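Local coordinates for protein kynurenine formamidase (Bacillus anthracis, PDB 4CO9) that catalyses the zinc-dependent hydrolysis of N-formyl-L-kynurenine to L-kynurenine and formate in the kynurenine pathway of tryptophan degradation, at residues S151-P154 with L160-H163; F61-D66 with Q165-S170; I11-N16 with G117-F122. All blocks are in the same frame, centred on the assembly; numbering follows the deposited sequence.

Contact 1. Residues S151-P154 with L160-H163; sequences SVDP and LAAH. With ZN (zinc ion), chain O.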
loop_
_atom_site.group_PDB
_atom_site.type_symbol
_atom_site.label_atom_id
_atom_site.label_comp_id
_atom_site.label_asym_id
_atom_site.label_seq_id
_atom_site.Cartn_x
_atom_site.Cartn_y
_atom_site.Cartn_z
ATOM N N SER C 151 6.410 -15.504 -9.064
ATOM C CA SER C 151 7.066 -16.321 -8.070
ATOM C C SER C 151 8.586 -16.307 -8.200
ATOM O O SER C 151 9.127 -16.042 -9.277
ATOM C CB SER C 151 6.564 -17.754 -8.160
ATOM O OG SER C 151 6.988 -18.498 -7.023
ATOM N N VAL C 152 9.251 -16.579 -7.083
ATOM C CA VAL C 152 10.703 -16.831 -7.075
ATOM C C VAL C 152 11.025 -18.323 -7.247
ATOM O O VAL C 152 12.184 -18.678 -7.445
ATOM C CB VAL C 152 11.385 -16.299 -5.798
ATOM C CG1 VAL C 152 11.236 -14.787 -5.711
ATOM C CG2 VAL C 152 10.844 -16.981 -4.547
ATOM N N ASP C 153 10.009 -19.185 -7.164
ATOM C CA ASP C 153 10.163 -20.624 -7.396
ATOM C C ASP C 153 9.376 -21.042 -8.630
ATOM O O ASP C 153 8.477 -20.303 -9.087
ATOM C CB ASP C 153 9.650 -21.414 -6.199
ATOM C CG ASP C 153 10.656 -21.493 -5.082
ATOM O OD1 ASP C 153 11.747 -22.055 -5.304
ATOM O OD2 ASP C 153 10.360 -20.998 -3.980
ATOM N N PRO C 154 9.690 -22.230 -9.183
ATOM C CA PRO C 154 8.920 -22.675 -10.340
ATOM C C PRO C 154 7.437 -22.773 -9.992
ATOM O O PRO C 154 7.084 -23.093 -8.853
ATOM C CB PRO C 154 9.507 -24.060 -10.654
ATOM C CG PRO C 154 10.880 -24.031 -10.068
ATOM C CD PRO C 154 10.749 -23.187 -8.832
ATOM N N LEU C 160 9.342 -25.120 -2.778
ATOM C CA LEU C 160 9.563 -23.673 -2.652
ATOM C C LEU C 160 10.903 -23.367 -1.994
ATOM O O LEU C 160 10.974 -22.638 -1.001
ATOM C CB LEU C 160 8.425 -22.991 -1.871
ATOM C CG LEU C 160 7.011 -23.093 -2.443
ATOM C CD1 LEU C 160 6.094 -22.133 -1.705
ATOM C CD2 LEU C 160 6.980 -22.791 -3.930
ATOM N N ALA C 161 11.950 -23.957 -2.556
ATOM C CA ALA C 161 13.275 -23.848 -1.982
ATOM C C ALA C 161 13.739 -22.400 -1.935
ATOM O O ALA C 161 14.318 -21.981 -0.948
ATOM C CB ALA C 161 14.256 -24.700 -2.766
ATOM N N ALA C 162 13.466 -21.639 -2.991
ATOM C CA ALA C 162 13.871 -20.235 -3.014
ATOM C C ALA C 162 13.162 -19.412 -1.962
ATOM O O ALA C 162 13.817 -18.667 -1.236
ATOM C CB ALA C 162 13.662 -19.628 -4.388
ATOM N N HIS C 163 11.843 -19.562 -1.838
ATOM C CA HIS C 163 11.121 -18.842 -0.772
ATOM C C HIS C 163 11.758 -19.124 0.596
ATOM O O HIS C 163 12.065 -18.209 1.359
ATOM C CB HIS C 163 9.659 -19.256 -0.689
ATOM C CG HIS C 163 8.785 -18.666 -1.747
ATOM N ND1 HIS C 163 8.628 -19.243 -2.984
ATOM C CD2 HIS C 163 7.993 -17.566 -1.740
ATOM C CE1 HIS C 163 7.768 -18.532 -3.694
ATOM N NE2 HIS C 163 7.372 -17.508 -2.964
HETATM ZN ZN ZN O . 5.865 -15.960 -3.630
HETATM O O HOH W 1 3.858 -16.241 -3.604
HETATM O O HOH W 2 5.320 -17.548 -5.525
#
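The imidazole of H163 is the flat group at the centre, and V152 lies over one of its faces: CG2 of V152 stands 3.6 Å from the ring centroid of H163, 15° off the ring normal, which qualifies as a CH-pi contact. At the rim, OG of S151 lies in the ring plane beside CE1, while OD2 of D153 meets the ND1 corner slightly out of plane. That last bond is short, 2.7 Å from H163 ND1 to D153 OD2, and carboxylate and ring are nearly coplanar, their planes 29° apart.

The two oxygens of D153 divide the work. OD2 receives ND1 on its anti lone pair and, on the syn side, the backbone N of H163 at 3.0 Å. OD1 offers its syn lone pair to the backbone N of A162, 2.9 Å away. One carboxylate thus joins the first turn of the helix and the ring of the same histidine, and three bonds fix its rotation. With CG of H163 anti to the carbonyl carbon (chi1 -77°), the imidazole turns back toward D153 and aims NE2 at a zinc ion, which it binds at 2.3 Å. D153 is therefore a second-shell residue positioning a ligand, and its charge would be expected to strengthen the donation of NE2. D58, E175 and two waters are also bound to this zinc, the second metal of the binuclear site. D153 is itself steadied by an ST turn, its backbone N bonding to S151 OG at 3.1 Å.

Buried throughout most of its extent, the contact joins the loop after strand 144-147 to the N-terminal end of helix 161-168, where L160 is the N-cap; V152 and H163 both pack on I173 of strand 172-175, and V152 pairs by backbone bonds with L129 of strand 128-129.

Contact 2. Residues F61-D66 with Q165-S170; sequences FHFDND and QLFKHS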
loop_
_atom_site.group_PDB
_atom_site.type_symbol
_atom_site.label_atom_id
_atom_site.label_comp_id
_atom_site.label_asym_id
_atom_site.label_seq_id
_atom_site.Cartn_x
_atom_site.Cartn_y
_atom_site.Cartn_z
ATOM N N PHE C 61 4.843 -16.620 6.645
ATOM C CA PHE C 61 3.653 -17.428 6.901
ATOM C C PHE C 61 3.060 -18.065 5.632
ATOM O O PHE C 61 2.404 -19.111 5.719
ATOM C CB PHE C 61 2.607 -16.599 7.633
ATOM C CG PHE C 61 1.303 -17.331 7.889
ATOM C CD1 PHE C 61 1.282 -18.501 8.612
ATOM C CD2 PHE C 61 0.099 -16.831 7.413
ATOM C CE1 PHE C 61 0.089 -19.162 8.849
ATOM C CE2 PHE C 61 -1.093 -17.490 7.643
ATOM C CZ PHE C 61 -1.095 -18.664 8.366
ATOM N N HIS C 62 3.275 -17.444 4.468
ATOM C CA HIS C 62 2.815 -17.986 3.191
ATOM C C HIS C 62 3.332 -19.410 2.954
ATOM O O HIS C 62 2.592 -20.254 2.455
ATOM C CB HIS C 62 3.260 -17.089 2.045
ATOM C CG HIS C 62 2.908 -17.598 0.687
ATOM N ND1 HIS C 62 1.631 -17.960 0.334
ATOM C CD2 HIS C 62 3.658 -17.758 -0.421
ATOM C CE1 HIS C 62 1.611 -18.347 -0.924
ATOM N NE2 HIS C 62 2.834 -18.229 -1.410
ATOM N N PHE C 63 4.562 -19.682 3.355
ATOM C CA PHE C 63 5.170 -21.007 3.120
ATOM C C PHE C 63 5.661 -21.742 4.379
ATOM O O PHE C 63 6.201 -22.844 4.283
ATOM C CB PHE C 63 6.306 -20.859 2.115
ATOM C CG PHE C 63 7.256 -19.753 2.441
ATOM C CD1 PHE C 63 8.328 -19.976 3.294
ATOM C CD2 PHE C 63 7.067 -18.478 1.914
ATOM C CE1 PHE C 63 9.208 -18.954 3.595
ATOM C CE2 PHE C 63 7.947 -17.446 2.216
ATOM C CZ PHE C 63 9.010 -17.690 3.058
ATOM N N ASP C 64 5.466 -21.138 5.540
ATOM C CA ASP C 64 5.903 -21.720 6.808
ATOM C C ASP C 64 4.836 -21.411 7.835
ATOM O O ASP C 64 4.616 -20.237 8.158
ATOM C CB ASP C 64 7.246 -21.104 7.204
ATOM C CG ASP C 64 7.791 -21.634 8.516
ATOM O OD1 ASP C 64 7.063 -22.225 9.341
ATOM O OD2 ASP C 64 8.998 -21.447 8.713
ATOM N N ASN C 65 4.180 -22.445 8.358
ATOM C CA ASN C 65 3.125 -22.246 9.344
ATOM C C ASN C 65 3.564 -21.469 10.564
ATOM O O ASN C 65 2.755 -20.787 11.168
ATOM C CB ASN C 65 2.544 -23.575 9.828
ATOM C CG ASN C 65 1.676 -24.243 8.792
ATOM O OD1 ASN C 65 1.058 -23.579 7.954
ATOM N ND2 ASN C 65 1.628 -25.559 8.836
ATOM N N ASP C 66 4.841 -21.552 10.916
ATOM C CA ASP C 66 5.360 -20.808 12.063
ATOM C C ASP C 66 6.020 -19.479 11.679
ATOM O O ASP C 66 6.610 -18.815 12.528
ATOM C CB ASP C 66 6.364 -21.676 12.822
ATOM C CG ASP C 66 5.732 -22.934 13.374
ATOM O OD1 ASP C 66 4.697 -22.824 14.050
ATOM O OD2 ASP C 66 6.243 -24.034 13.084
ATOM N N GLN C 165 14.765 -20.465 1.434
ATOM C CA GLN C 165 16.154 -20.076 1.610
ATOM C C GLN C 165 16.300 -18.565 1.718
ATOM O O GLN C 165 17.095 -18.074 2.525
ATOM C CB GLN C 165 17.032 -20.645 0.497
ATOM C CG GLN C 165 17.287 -22.139 0.642
ATOM C CD GLN C 165 17.886 -22.486 1.997
ATOM O OE1 GLN C 165 18.927 -21.956 2.378
ATOM N NE2 GLN C 165 17.213 -23.356 2.739
ATOM N N LEU C 166 15.524 -17.831 0.923
ATOM C CA LEU C 166 15.574 -16.377 0.979
ATOM C C LEU C 166 15.232 -15.887 2.371
ATOM O O LEU C 166 16.025 -15.172 2.995
ATOM C CB LEU C 166 14.646 -15.746 -0.067
ATOM C CG LEU C 166 15.132 -15.859 -1.507
ATOM C CD1 LEU C 166 14.029 -15.483 -2.491
ATOM C CD2 LEU C 166 16.366 -15.007 -1.739
ATOM N N PHE C 167 14.090 -16.308 2.896
ATOM C CA PHE C 167 13.714 -15.855 4.227
ATOM C C PHE C 167 14.652 -16.405 5.328
ATOM O O PHE C 167 14.896 -15.714 6.318
ATOM C CB PHE C 167 12.205 -15.999 4.523
ATOM C CG PHE C 167 11.398 -14.731 4.223
ATOM C CD1 PHE C 167 11.412 -13.660 5.099
ATOM C CD2 PHE C 167 10.635 -14.616 3.066
ATOM C CE1 PHE C 167 10.670 -12.511 4.841
ATOM C CE2 PHE C 167 9.887 -13.468 2.804
ATOM C CZ PHE C 167 9.906 -12.420 3.693
ATOM N N LYS C 168 15.225 -17.592 5.131
ATOM C CA LYS C 168 16.237 -18.124 6.065
ATOM C C LYS C 168 17.428 -17.174 6.178
ATOM O O LYS C 168 18.112 -17.157 7.198
ATOM C CB LYS C 168 16.725 -19.483 5.579
ATOM C CG LYS C 168 17.406 -20.370 6.614
ATOM C CD LYS C 168 17.981 -21.632 5.965
ATOM C CE LYS C 168 17.697 -22.895 6.769
ATOM N NZ LYS C 168 18.241 -22.836 8.139
ATOM N N HIS C 169 17.696 -16.428 5.109
ATOM C CA HIS C 169 18.809 -15.483 5.064
ATOM C C HIS C 169 18.363 -14.030 5.185
ATOM O O HIS C 169 19.083 -13.127 4.785
ATOM C CB HIS C 169 19.602 -15.683 3.780
ATOM C CG HIS C 169 20.368 -16.964 3.751
ATOM N ND1 HIS C 169 19.809 -18.152 3.335
ATOM C CD2 HIS C 169 21.648 -17.247 4.095
ATOM C CE1 HIS C 169 20.712 -19.112 3.418
ATOM N NE2 HIS C 169 21.836 -18.589 3.878
ATOM N N SER C 170 17.171 -13.831 5.739
ATOM C CA SER C 170 16.617 -12.517 6.012
ATOM C C SER C 170 16.357 -11.685 4.755
ATOM O O SER C 170 16.339 -10.468 4.829
ATOM C CB SER C 170 17.510 -11.753 7.002
ATOM O OG SER C 170 17.441 -12.367 8.270
#
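F63 and F167 carry their alpha carbons 10.0 Å apart, the nearest such pair between loop 61-66 and the C-terminal end of helix 161-168, so the backbones stay well separated and two phenyl rings span the gap. The contact is small, burying 82 Å² in total. CZ of F63 comes to 3.5 Å from CD2 of F167, with CB of F167 lying in the plane of the F63 ring, off its edge. The centroids of the F63 and F167 rings are 5.8 Å apart and the planes meet at 44°, an oblique pair that is neither a stack nor a T-shaped arrangement. F63 reaches across because its CG sits between the backbone N and the carbonyl carbon (chi1 49°), a crowded position that directs the ring at the helix, where it also meets H163 and, edge-to-face, H164. F167 is flanked in addition by H172, P60 and I173.

Each backbone is braced locally. In the loop, D64 OD1 accepts from the backbone N of D66 at 2.8 Å, forming an Asx turn. The helix ends in a Schellman motif with S170 as the C-prime residue, the backbone N of S170 reaching O of F167 at 3.0 Å. There the side chain of H169 turns back on the helix, ND1 donating to O of Q165 at 2.8 Å.

H62, inferred to be the catalytic proton donor/acceptor, directly precedes F63, and its ND1 is bonded to the backbone O of N43 of the second subunit; F63 O accepts from NZ of K36 of that subunit. The chemistry across the contact is purely apolar, and a single oblique ring pair imposes little directionality. The polar bonds of H62 and F63 to the second subunit are consistent with the interface helping to place this loop.

Contact 3. Residues I11-N16 with G117-F122; sequences ISQPLN and GKANEF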
loop_
_atom_site.group_PDB
_atom_site.type_symbol
_atom_site.label_atom_id
_atom_site.label_comp_id
_atom_site.label_asym_id
_atom_site.label_seq_id
_atom_site.Cartn_x
_atom_site.Cartn_y
_atom_site.Cartn_z
ATOM N N ILE C 11 5.686 1.063 -10.693
ATOM C CA ILE C 11 6.098 -0.254 -11.186
ATOM C C ILE C 11 5.156 -1.358 -10.693
ATOM O O ILE C 11 5.569 -2.508 -10.509
ATOM C CB ILE C 11 7.575 -0.572 -10.850
ATOM C CG1 ILE C 11 7.848 -0.519 -9.345
ATOM C CG2 ILE C 11 8.476 0.403 -11.587
ATOM C CD1 ILE C 11 9.106 -1.253 -8.936
ATOM N N SER C 12 3.893 -0.989 -10.490
ATOM C CA SER C 12 2.866 -1.913 -10.035
ATOM C C SER C 12 1.932 -2.319 -11.178
ATOM O O SER C 12 1.710 -1.554 -12.110
ATOM C CB SER C 12 2.030 -1.276 -8.932
ATOM O OG SER C 12 2.839 -0.810 -7.867
ATOM N N GLN C 13 1.398 -3.534 -11.091
ATOM C CA GLN C 13 0.389 -4.005 -12.037
ATOM C C GLN C 13 -0.989 -3.416 -11.707
ATOM O O GLN C 13 -1.406 -3.442 -10.560
ATOM C CB GLN C 13 0.315 -5.531 -12.011
ATOM C CG GLN C 13 1.559 -6.230 -12.525
ATOM C CD GLN C 13 1.435 -7.733 -12.583
ATOM O OE1 GLN C 13 0.562 -8.325 -11.960
ATOM N NE2 GLN C 13 2.317 -8.368 -13.346
ATOM N N PRO C 14 -1.714 -2.917 -12.721
ATOM C CA PRO C 14 -3.050 -2.417 -12.436
ATOM C C PRO C 14 -3.950 -3.524 -11.911
ATOM O O PRO C 14 -3.952 -4.633 -12.464
ATOM C CB PRO C 14 -3.549 -1.916 -13.797
ATOM C CG PRO C 14 -2.318 -1.604 -14.561
ATOM C CD PRO C 14 -1.299 -2.630 -14.112
ATOM N N LEU C 15 -4.676 -3.217 -10.844
ATOM C CA LEU C 15 -5.582 -4.144 -10.209
ATOM C C LEU C 15 -6.997 -3.865 -10.702
ATOM O O LEU C 15 -7.553 -2.802 -10.453
ATOM C CB LEU C 15 -5.521 -4.005 -8.693
ATOM C CG LEU C 15 -4.237 -4.489 -8.003
ATOM C CD1 LEU C 15 -4.284 -4.076 -6.531
ATOM C CD2 LEU C 15 -4.067 -6.002 -8.120
ATOM N N ASN C 16 -7.559 -4.839 -11.397
ATOM C CA ASN C 16 -8.920 -4.771 -11.898
ATOM C C ASN C 16 -9.409 -6.196 -12.176
ATOM O O ASN C 16 -8.642 -7.170 -12.064
ATOM C CB ASN C 16 -9.003 -3.900 -13.138
ATOM C CG ASN C 16 -8.042 -4.347 -14.224
ATOM O OD1 ASN C 16 -8.074 -5.504 -14.674
ATOM N ND2 ASN C 16 -7.154 -3.457 -14.615
ATOM N N GLY C 117 5.336 -10.320 -18.301
ATOM C CA GLY C 117 4.887 -8.946 -18.516
ATOM C C GLY C 117 3.447 -8.761 -18.987
ATOM O O GLY C 117 3.090 -7.676 -19.422
ATOM N N LYS C 118 2.622 -9.803 -18.897
ATOM C CA LYS C 118 1.192 -9.688 -19.201
ATOM C C LYS C 118 0.369 -9.910 -17.934
ATOM O O LYS C 118 0.101 -11.057 -17.540
ATOM C CB LYS C 118 0.797 -10.689 -20.277
ATOM C CG LYS C 118 1.510 -10.450 -21.602
ATOM C CD LYS C 118 1.220 -11.525 -22.628
ATOM C CE LYS C 118 2.106 -12.739 -22.375
ATOM N NZ LYS C 118 1.996 -13.739 -23.474
ATOM N N ALA C 119 -0.030 -8.810 -17.291
ATOM C CA ALA C 119 -0.663 -8.870 -15.961
ATOM C C ALA C 119 -1.994 -9.634 -15.986
ATOM O O ALA C 119 -2.430 -10.167 -14.963
ATOM C CB ALA C 119 -0.875 -7.469 -15.399
ATOM N N ASN C 120 -2.634 -9.669 -17.148
ATOM C CA ASN C 120 -3.956 -10.264 -17.281
ATOM C C ASN C 120 -3.910 -11.727 -17.747
ATOM O O ASN C 120 -4.950 -12.330 -17.994
ATOM C CB ASN C 120 -4.834 -9.387 -18.191
ATOM C CG ASN C 120 -5.074 -7.976 -17.611
ATOM O OD1 ASN C 120 -4.753 -7.690 -16.447
ATOM N ND2 ASN C 120 -5.657 -7.093 -18.420
ATOM N N GLU C 121 -2.708 -12.301 -17.833
ATOM C CA GLU C 121 -2.547 -13.735 -18.059
ATOM C C GLU C 121 -1.607 -14.326 -17.019
ATOM O O GLU C 121 -0.636 -13.689 -16.627
ATOM C CB GLU C 121 -1.964 -13.999 -19.442
ATOM C CG GLU C 121 -2.809 -13.444 -20.582
ATOM C CD GLU C 121 -2.177 -13.693 -21.943
ATOM O OE1 GLU C 121 -1.301 -14.582 -22.040
ATOM O OE2 GLU C 121 -2.546 -12.980 -22.906
ATOM N N PHE C 122 -1.887 -15.549 -16.585
ATOM C CA PHE C 122 -0.957 -16.240 -15.716
ATOM C C PHE C 122 -0.001 -17.057 -16.580
ATOM O O PHE C 122 -0.445 -17.805 -17.441
ATOM C CB PHE C 122 -1.700 -17.129 -14.722
ATOM C CG PHE C 122 -0.867 -17.504 -13.541
ATOM C CD1 PHE C 122 -0.620 -16.580 -12.539
ATOM C CD2 PHE C 122 -0.281 -18.763 -13.455
ATOM C CE1 PHE C 122 0.170 -16.921 -11.463
ATOM C CE2 PHE C 122 0.506 -19.110 -12.375
ATOM C CZ PHE C 122 0.735 -18.187 -11.381
HETATM O O HOH W 3 -0.672 -10.556 -12.923
HETATM O O HOH W 4 -3.733 -5.270 -15.153
#
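Q13 makes the main direct contact, laying its side chain along the methyl group of A119. With CG beside the backbone N (chi1 -66°) and the chain extended beyond it, the amide comes to rest with its flat face on the methyl: CD of Q13 is 3.7 Å from CB of A119, and the amide oxygen and nitrogen are almost as near. OE1 of Q13 also accepts at 2.7 Å from a water that sits off the amide plane, on the side of the A119 methyl, and donates to O of A119 at 2.7 Å. The backbone N of Q13 is bonded to T55.

One residue on, P14 contributes its carbonyl: a second water donates to O of P14 at 2.8 Å and to OD1 of N120 at 2.9 Å. N16 only grazes N120, its OD1 being 4.4 Å from OD1 of N120; its stronger polar partners lie elsewhere, ND2 on S197 of the second subunit and OD1 on the backbone N of D18.

Opposite, K118 to E121 form a type I beta turn, closed by E121 N to K118 O at 3.1 Å, which presents A119 and N120 to the segment 11-16. Between 11-16 and 117-122 the polar links thus run through two waters, beside one amide-on-methyl contact, whereas the backbone of A119 bonds directly to A20, further along the same loop as 11-16.

In the fold
From the N terminus, residues 11-16 leave strand 9-10 and wait about a hundred residues for 117-122, which closes contact 3 in the loop between strands 108-112 and 128-129. Before that closure, 61-66 has already opened contact 2, completed only at 165-170, so contacts 2 and 3 cross; they lie on opposite sides of the chain's centre, and both touch the second subunit. Contact 1 is a short local closure, 151-154 to 160-163, falling wholly within the span of contact 2 and after contact 3. Contacts 1 and 2 share helix 161-168 and touch, with F63 CZ 3.5 Å from H163 O, linking the H62 loop to the zinc-site helix.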